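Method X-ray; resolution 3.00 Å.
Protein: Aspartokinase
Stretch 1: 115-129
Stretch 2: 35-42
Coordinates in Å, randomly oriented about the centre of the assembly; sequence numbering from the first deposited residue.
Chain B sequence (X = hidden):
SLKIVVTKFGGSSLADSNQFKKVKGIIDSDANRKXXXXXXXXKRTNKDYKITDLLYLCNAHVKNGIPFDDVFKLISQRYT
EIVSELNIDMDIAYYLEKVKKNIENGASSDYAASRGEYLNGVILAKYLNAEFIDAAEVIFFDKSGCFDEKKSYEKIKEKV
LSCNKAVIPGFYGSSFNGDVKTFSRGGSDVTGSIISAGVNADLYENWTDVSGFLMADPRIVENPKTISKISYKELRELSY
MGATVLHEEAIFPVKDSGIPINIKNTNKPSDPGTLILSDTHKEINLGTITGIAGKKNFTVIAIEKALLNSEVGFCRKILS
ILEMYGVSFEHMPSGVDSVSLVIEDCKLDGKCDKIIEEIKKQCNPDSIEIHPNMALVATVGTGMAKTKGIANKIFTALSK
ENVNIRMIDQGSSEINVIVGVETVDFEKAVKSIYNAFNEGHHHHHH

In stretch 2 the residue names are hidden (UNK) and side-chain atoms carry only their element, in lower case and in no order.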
ATOM      1  N   ARG B 115     -22.097 -13.435 -36.057  1.00 60.94           N
ATOM      2  CA  ARG B 115     -22.630 -14.552 -36.838  1.00 59.42           C
ATOM      3  C   ARG B 115     -21.907 -15.884 -36.609  1.00 59.49           C
ATOM      4  O   ARG B 115     -22.450 -16.953 -36.905  1.00 60.39           O
ATOM      5  CB  ARG B 115     -22.694 -14.195 -38.331  1.00 58.96           C
ATOM      6  CG  ARG B 115     -24.054 -13.672 -38.774  1.00 59.00           C
ATOM      7  CD  ARG B 115     -24.625 -12.605 -37.843  1.00 59.30           C
ATOM      8  NE  ARG B 115     -26.019 -12.867 -37.472  1.00 59.03           N
ATOM      9  CZ  ARG B 115     -26.596 -12.484 -36.332  1.00 59.43           C
ATOM     10  NH1 ARG B 115     -25.915 -11.827 -35.401  1.00 59.46           N
ATOM     11  NH2 ARG B 115     -27.872 -12.775 -36.104  1.00 60.27           N
ATOM     12  N   GLY B 116     -20.700 -15.840 -36.062  1.00 59.23           N
ATOM     13  CA  GLY B 116     -20.030 -17.074 -35.654  1.00 59.10           C
ATOM     14  C   GLY B 116     -20.848 -17.864 -34.643  1.00 58.04           C
ATOM     15  O   GLY B 116     -20.948 -19.087 -34.728  1.00 58.20           O
ATOM     16  N   GLU B 117     -21.453 -17.153 -33.696  1.00 57.43           N
ATOM     17  CA  GLU B 117     -22.198 -17.779 -32.604  1.00 56.43           C
ATOM     18  C   GLU B 117     -23.559 -18.193 -33.131  1.00 55.75           C
ATOM     19  O   GLU B 117     -24.018 -19.310 -32.892  1.00 56.17           O
ATOM     20  CB  GLU B 117     -22.381 -16.827 -31.416  1.00 57.31           C
ATOM     21  CG  GLU B 117     -21.421 -15.646 -31.332  1.00 59.22           C
ATOM     22  CD  GLU B 117     -19.967 -16.044 -31.144  1.00 60.56           C
ATOM     23  OE1 GLU B 117     -19.727 -17.226 -30.832  1.00 62.72           O
ATOM     24  OE2 GLU B 117     -19.069 -15.180 -31.302  1.00 59.91           O
ATOM     25  N   TYR B 118     -24.195 -17.271 -33.851  1.00 54.96           N
ATOM     26  CA  TYR B 118     -25.459 -17.526 -34.559  1.00 53.89           C
ATOM     27  C   TYR B 118     -25.433 -18.819 -35.387  1.00 52.81           C
ATOM     28  O   TYR B 118     -26.326 -19.657 -35.260  1.00 52.28           O
ATOM     29  CB  TYR B 118     -25.804 -16.329 -35.464  1.00 53.42           C
ATOM     30  CG  TYR B 118     -27.038 -16.528 -36.303  1.00 53.44           C
ATOM     31  CD1 TYR B 118     -28.295 -16.225 -35.806  1.00 53.51           C
ATOM     32  CD2 TYR B 118     -26.948 -17.032 -37.597  1.00 53.99           C
ATOM     33  CE1 TYR B 118     -29.434 -16.416 -36.571  1.00 53.82           C
ATOM     34  CE2 TYR B 118     -28.081 -17.228 -38.368  1.00 54.02           C
ATOM     35  CZ  TYR B 118     -29.321 -16.917 -37.848  1.00 54.12           C
ATOM     36  OH  TYR B 118     -30.452 -17.117 -38.606  1.00 55.96           O
ATOM     37  N   LEU B 119     -24.421 -18.987 -36.229  1.00 52.10           N
ATOM     38  CA  LEU B 119     -24.382 -20.159 -37.100  1.00 53.49           C
ATOM     39  C   LEU B 119     -24.260 -21.440 -36.273  1.00 53.66           C
ATOM     40  O   LEU B 119     -24.989 -22.406 -36.502  1.00 54.16           O
ATOM     41  CB  LEU B 119     -23.247 -20.057 -38.120  1.00 54.59           C
ATOM     42  CG  LEU B 119     -23.420 -18.985 -39.204  1.00 55.25           C
ATOM     43  CD1 LEU B 119     -22.176 -18.870 -40.075  1.00 55.26           C
ATOM     44  CD2 LEU B 119     -24.640 -19.285 -40.053  1.00 55.15           C
ATOM     45  N   ASN B 120     -23.356 -21.444 -35.297  1.00 52.84           N
ATOM     46  CA  ASN B 120     -23.271 -22.562 -34.358  1.00 52.03           C
ATOM     47  C   ASN B 120     -24.605 -22.799 -33.664  1.00 51.65           C
ATOM     48  O   ASN B 120     -24.987 -23.941 -33.385  1.00 52.65           O
ATOM     49  CB  ASN B 120     -22.187 -22.311 -33.306  1.00 51.84           C
ATOM     50  CG  ASN B 120     -20.815 -22.742 -33.772  1.00 52.26           C
ATOM     51  OD1 ASN B 120     -20.659 -23.241 -34.878  1.00 53.59           O
ATOM     52  ND2 ASN B 120     -19.811 -22.557 -32.924  1.00 52.19           N
ATOM     53  N   GLY B 121     -25.309 -21.712 -33.377  1.00 49.96           N
ATOM     54  CA  GLY B 121     -26.599 -21.807 -32.729  1.00 49.15           C
ATOM     55  C   GLY B 121     -27.570 -22.578 -33.582  1.00 48.44           C
ATOM     56  O   GLY B 121     -28.197 -23.515 -33.117  1.00 47.97           O
ATOM     57  N   VAL B 122     -27.674 -22.185 -34.844  1.00 48.60           N
ATOM     58  CA  VAL B 122     -28.676 -22.765 -35.736  1.00 49.03           C
ATOM     59  C   VAL B 122     -28.345 -24.226 -36.044  1.00 49.03           C
ATOM     60  O   VAL B 122     -29.249 -25.052 -36.170  1.00 49.52           O
ATOM     61  CB  VAL B 122     -28.836 -21.942 -37.029  1.00 48.63           C
ATOM     62  CG1 VAL B 122     -29.299 -20.534 -36.699  1.00 48.16           C
ATOM     63  CG2 VAL B 122     -27.531 -21.893 -37.798  1.00 49.03           C
ATOM     64  N   ILE B 123     -27.052 -24.534 -36.132  1.00 48.41           N
ATOM     65  CA  ILE B 123     -26.582 -25.899 -36.358  1.00 48.74           C
ATOM     66  C   ILE B 123     -26.911 -26.779 -35.161  1.00 50.04           C
ATOM     67  O   ILE B 123     -27.420 -27.889 -35.316  1.00 50.90           O
ATOM     68  CB  ILE B 123     -25.058 -25.948 -36.577  1.00 47.72           C
ATOM     69  CG1 ILE B 123     -24.682 -25.292 -37.898  1.00 47.35           C
ATOM     70  CG2 ILE B 123     -24.555 -27.383 -36.563  1.00 47.73           C
ATOM     71  CD1 ILE B 123     -23.192 -25.155 -38.088  1.00 47.17           C
ATOM     72  N   LEU B 124     -26.598 -26.276 -33.972  1.00 50.92           N
ATOM     73  CA  LEU B 124     -26.827 -27.020 -32.744  1.00 52.32           C
ATOM     74  C   LEU B 124     -28.297 -27.256 -32.453  1.00 52.94           C
ATOM     75  O   LEU B 124     -28.648 -28.291 -31.913  1.00 55.19           O
ATOM     76  CB  LEU B 124     -26.204 -26.311 -31.539  1.00 53.10           C
ATOM     77  CG  LEU B 124     -24.743 -26.611 -31.200  1.00 53.93           C
ATOM     78  CD1 LEU B 124     -24.550 -26.589 -29.683  1.00 53.12           C
ATOM     79  CD2 LEU B 124     -24.302 -27.957 -31.768  1.00 54.95           C
ATOM     80  N   ALA B 125     -29.154 -26.302 -32.787  1.00 52.78           N
ATOM     81  CA  ALA B 125     -30.581 -26.493 -32.567  1.00 54.00           C
ATOM     82  C   ALA B 125     -31.055 -27.707 -33.371  1.00 55.25           C
ATOM     83  O   ALA B 125     -31.855 -28.512 -32.891  1.00 56.32           O
ATOM     84  CB  ALA B 125     -31.368 -25.245 -32.947  1.00 53.05           C
ATOM     85  N   LYS B 126     -30.537 -27.847 -34.586  1.00 55.77           N
ATOM     86  CA  LYS B 126     -30.906 -28.973 -35.431  1.00 56.96           C
ATOM     87  C   LYS B 126     -30.285 -30.235 -34.878  1.00 56.56           C
ATOM     88  O   LYS B 126     -30.981 -31.215 -34.636  1.00 58.29           O
ATOM     89  CB  LYS B 126     -30.448 -28.753 -36.875  1.00 57.72           C
ATOM     90  CG  LYS B 126     -31.129 -29.655 -37.887  1.00 59.09           C
ATOM     91  CD  LYS B 126     -32.593 -29.288 -38.090  1.00 60.10           C
ATOM     92  CE  LYS B 126     -33.396 -30.478 -38.605  1.00 62.95           C
ATOM     93  NZ  LYS B 126     -34.864 -30.312 -38.401  1.00 64.64           N
ATOM     94  N   TYR B 127     -28.979 -30.180 -34.646  1.00 54.92           N
ATOM     95  CA  TYR B 127     -28.194 -31.348 -34.262  1.00 54.61           C
ATOM     96  C   TYR B 127     -28.615 -31.941 -32.935  1.00 54.71           C
ATOM     97  O   TYR B 127     -28.509 -33.159 -32.736  1.00 55.38           O
ATOM     98  CB  TYR B 127     -26.721 -30.968 -34.192  1.00 53.91           C
ATOM     99  CG  TYR B 127     -25.767 -32.111 -33.924  1.00 53.73           C
ATOM    100  CD1 TYR B 127     -24.851 -32.041 -32.888  1.00 53.93           C
ATOM    101  CD2 TYR B 127     -25.759 -33.238 -34.718  1.00 54.11           C
ATOM    102  CE1 TYR B 127     -23.959 -33.069 -32.650  1.00 54.66           C
ATOM    103  CE2 TYR B 127     -24.877 -34.274 -34.485  1.00 54.91           C
ATOM    104  CZ  TYR B 127     -23.981 -34.183 -33.452  1.00 55.15           C
ATOM    105  OH  TYR B 127     -23.099 -35.206 -33.213  1.00 56.88           O
ATOM    106  N   LEU B 128     -29.083 -31.079 -32.034  1.00 54.36           N
ATOM    107  CA  LEU B 128     -29.512 -31.494 -30.694  1.00 55.50           C
ATOM    108  C   LEU B 128     -31.028 -31.497 -30.563  1.00 56.80           C
ATOM    109  O   LEU B 128     -31.556 -31.659 -29.462  1.00 58.13           O
ATOM    110  CB  LEU B 128     -28.918 -30.570 -29.626  1.00 54.12           C
ATOM    111  CG  LEU B 128     -27.395 -30.430 -29.663  1.00 53.44           C
ATOM    112  CD1 LEU B 128     -26.919 -29.332 -28.720  1.00 52.10           C
ATOM    113  CD2 LEU B 128     -26.742 -31.763 -29.335  1.00 53.88           C
ATOM    114  N   ASN B 129     -31.720 -31.304 -31.682  1.00 56.98           N
ATOM    115  CA  ASN B 129     -33.167 -31.350 -31.701  1.00 58.87           C
ATOM    116  C   ASN B 129     -33.779 -30.444 -30.628  1.00 58.77           C
ATOM    117  O   ASN B 129     -34.590 -30.876 -29.809  1.00 59.60           O
ATOM    118  CB  ASN B 129     -33.625 -32.798 -31.543  1.00 61.11           C
ATOM    119  CG  ASN B 129     -35.035 -33.033 -32.055  1.00 62.76           C
ATOM    120  OD1 ASN B 129     -35.775 -32.097 -32.385  1.00 61.99           O
ATOM    121  ND2 ASN B 129     -35.416 -34.304 -32.120  1.00 65.81           N
ATOM    122  N   UNK B  35     -30.992 -26.003 -21.631  1.00 59.06           N
ATOM    123  CA  UNK B  35     -30.600 -24.813 -22.404  1.00 57.86           C
ATOM    124  C   UNK B  35     -29.110 -24.749 -22.751  1.00 56.36           C
ATOM    125  O   UNK B  35     -28.260 -24.996 -21.910  1.00 58.09           O
ATOM    126  c   UNK B  35     -34.383 -23.980 -19.827  1.00 62.27           C
ATOM    127  c   UNK B  35     -34.812 -24.014 -22.181  1.00 62.09           C
ATOM    128  c   UNK B  35     -33.463 -23.835 -22.423  1.00 59.96           C
ATOM    129  c   UNK B  35     -31.090 -23.562 -21.672  1.00 57.56           C
ATOM    130  c   UNK B  35     -32.556 -23.707 -21.384  1.00 58.69           C
ATOM    131  c   UNK B  35     -33.032 -23.800 -20.084  1.00 60.26           C
ATOM    132  o   UNK B  35     -36.598 -24.271 -20.655  1.00 66.02           O
ATOM    133  c   UNK B  35     -35.264 -24.089 -20.883  1.00 63.21           C
ATOM    134  N   UNK B  36     -28.819 -24.422 -24.007  1.00 55.46           N
ATOM    135  CA  UNK B  36     -27.480 -24.552 -24.572  1.00 55.44           C
ATOM    136  C   UNK B  36     -27.006 -23.246 -25.205  1.00 55.05           C
ATOM    137  O   UNK B  36     -27.671 -22.700 -26.088  1.00 56.87           O
ATOM    138  c   UNK B  36     -27.818 -27.010 -25.076  1.00 57.87           C
ATOM    139  c   UNK B  36     -29.305 -27.223 -24.889  1.00 59.42           C
ATOM    140  c   UNK B  36     -26.061 -25.720 -26.306  1.00 55.46           C
ATOM    141  c   UNK B  36     -27.442 -25.645 -25.662  1.00 56.36           C
ATOM    142  N   UNK B  37     -25.845 -22.764 -24.770  1.00 52.86           N
ATOM    143  CA  UNK B  37     -25.298 -21.520 -25.275  1.00 52.31           C
ATOM    144  C   UNK B  37     -23.932 -21.785 -25.902  1.00 52.61           C
ATOM    145  O   UNK B  37     -23.008 -22.187 -25.198  1.00 52.89           O
ATOM    146  c   UNK B  37     -24.410 -19.268 -24.645  1.00 52.25           C
ATOM    147  c   UNK B  37     -26.520 -20.090 -23.607  1.00 53.03           C
ATOM    148  c   UNK B  37     -25.147 -20.498 -24.145  1.00 52.23           C
ATOM    149  c   UNK B  37     -27.273 -21.186 -22.881  1.00 53.56           C
ATOM    150  N   UNK B  38     -23.799 -21.576 -27.231  1.00 52.51           N
ATOM    151  CA  UNK B  38     -22.551 -21.843 -27.947  1.00 52.02           C
ATOM    152  C   UNK B  38     -21.682 -20.629 -28.215  1.00 51.27           C
ATOM    153  O   UNK B  38     -22.189 -19.532 -28.432  1.00 50.65           O
ATOM    154  c   UNK B  38     -24.908 -21.349 -28.172  1.00 52.66           C
ATOM    155  c   UNK B  38     -24.284 -21.581 -29.523  1.00 52.56           C
ATOM    156  c   UNK B  38     -23.047 -22.369 -29.289  1.00 52.39           C
ATOM    157  N   UNK B  39     -20.376 -20.857 -28.218  1.00 51.36           N
ATOM    158  CA  UNK B  39     -19.409 -19.909 -28.740  1.00 52.39           C
ATOM    159  C   UNK B  39     -19.228 -20.193 -30.218  1.00 53.07           C
ATOM    160  O   UNK B  39     -19.933 -21.032 -30.774  1.00 53.94           O
ATOM    161  o   UNK B  39     -18.303 -20.290 -26.655  1.00 56.77           O
ATOM    162  c   UNK B  39     -18.078 -20.093 -28.038  1.00 53.78           C
ATOM    163  N   UNK B  40     -18.286 -19.497 -30.851  1.00 52.70           N
ATOM    164  CA  UNK B  40     -17.966 -19.732 -32.256  1.00 52.19           C
ATOM    165  C   UNK B  40     -16.798 -20.688 -32.302  1.00 52.38           C
ATOM    166  O   UNK B  40     -16.067 -20.802 -31.322  1.00 54.22           O
ATOM    167  c   UNK B  40     -17.614 -18.434 -32.954  1.00 51.71           C
ATOM    168  N   UNK B  41     -16.606 -21.376 -33.433  1.00 52.49           N
ATOM    169  CA  UNK B  41     -15.562 -22.386 -33.483  1.00 53.35           C
ATOM    170  C   UNK B  41     -14.172 -21.861 -33.128  1.00 53.89           C
ATOM    171  O   UNK B  41     -13.686 -20.891 -33.720  1.00 54.54           O
ATOM    172  c   UNK B  41     -17.359 -21.318 -34.696  1.00 53.37           C
ATOM    173  c   UNK B  41     -17.004 -22.615 -35.369  1.00 53.22           C
ATOM    174  c   UNK B  41     -15.608 -22.871 -34.939  1.00 53.55           C
ATOM    175  N   UNK B  42     -13.547 -22.523 -32.163  1.00 54.03           N
ATOM    176  CA  UNK B  42     -12.198 -22.195 -31.753  1.00 54.96           C
ATOM    177  C   UNK B  42     -11.190 -22.617 -32.788  1.00 55.49           C
ATOM    178  O   UNK B  42     -11.500 -23.401 -33.669  1.00 54.58           O
TER

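Position 35 opens the stretch, in a strand that began earlier in the chain. One carbon leads to a six-carbon ring bearing a single oxygen, and none of these atoms reaches the helix of stretch 1; this is tyrosine. Tyr35 is buried, and its hydroxyl is hydrogen-bonded elsewhere in the structure.

Position 36 has four side-chain carbons, forked at the first, with one arm two carbons long; they come near Leu124 and Leu128. This is isoleucine. Its CA-to-CB bond points toward stretch 1, and CG2 of Ile36 lies 3.8 Å from CD1 of Leu124 while CG1 of Ile36 lies 4.4 Å from CD1 of Leu128. A branched aliphatic chain suits a strand and here meets Leu124 in the last turn of the helix and Leu128 just after it, four residues on.

Position 37 has the same four carbons and the same fork, but they touch nothing on stretch 1; it is again isoleucine. In keeping with strand alternation, the CA-to-CB bond of Ile37 points away from the helix, and the residue is buried.

At position 38 three carbons close a ring onto the backbone nitrogen and lie against Asn120 and Gly121, which identifies proline. The CA-to-CB bond of Pro38 points back toward the helix. Its CG sits 4.0 Å from CA of Gly121, where the glycine offers bare backbone to the ring, and its CB is 4.1 Å from CB of Asn120.

Position 39 carries one carbon and one oxygen, while its backbone meets Asn120: serine. The CA-to-CB bond of Ser39 points away, and its hydroxyl is hydrogen-bonded elsewhere in the structure. Its backbone serves the contact, for ND2 of Asn120 donates a hydrogen bond to O of Ser39 at 2.6 Å.

Position 40 has a single carbon, close to Gly116 and Glu117, and is alanine. CB of Ala40 lies 3.7 Å from C of Gly116, and an ideal CB on that glycine would come within 2.9 Å of CB of Ala40, a clash. The bare backbone of Gly116 thus leaves room for CB of Ala40. OE1 of Glu117 is 2.7 Å from N of Ala40, but the angle is too poor for a hydrogen bond.

Position 41 again closes three carbons onto its nitrogen, beside Asn120: proline. CD of Pro41 lies 3.3 Å from ND2 of Asn120, so the ring packs beside the amide that holds Ser39.

Position 42 has no side-chain atoms and makes no contact with stretch 1; it is glycine.

The contact therefore changes character along its length. Ile36 packs on Leu124 and on Leu128 just past the helix end, and Pro38 on Asn120 and Gly121, whereas the loop after the strand lies close to Gly116, Glu117 and Asn120. There a single hydrogen bond, from Asn120 to the backbone of Ser39, fastens loop to helix.

Stretch 2 (35-42) YIIPSAPG
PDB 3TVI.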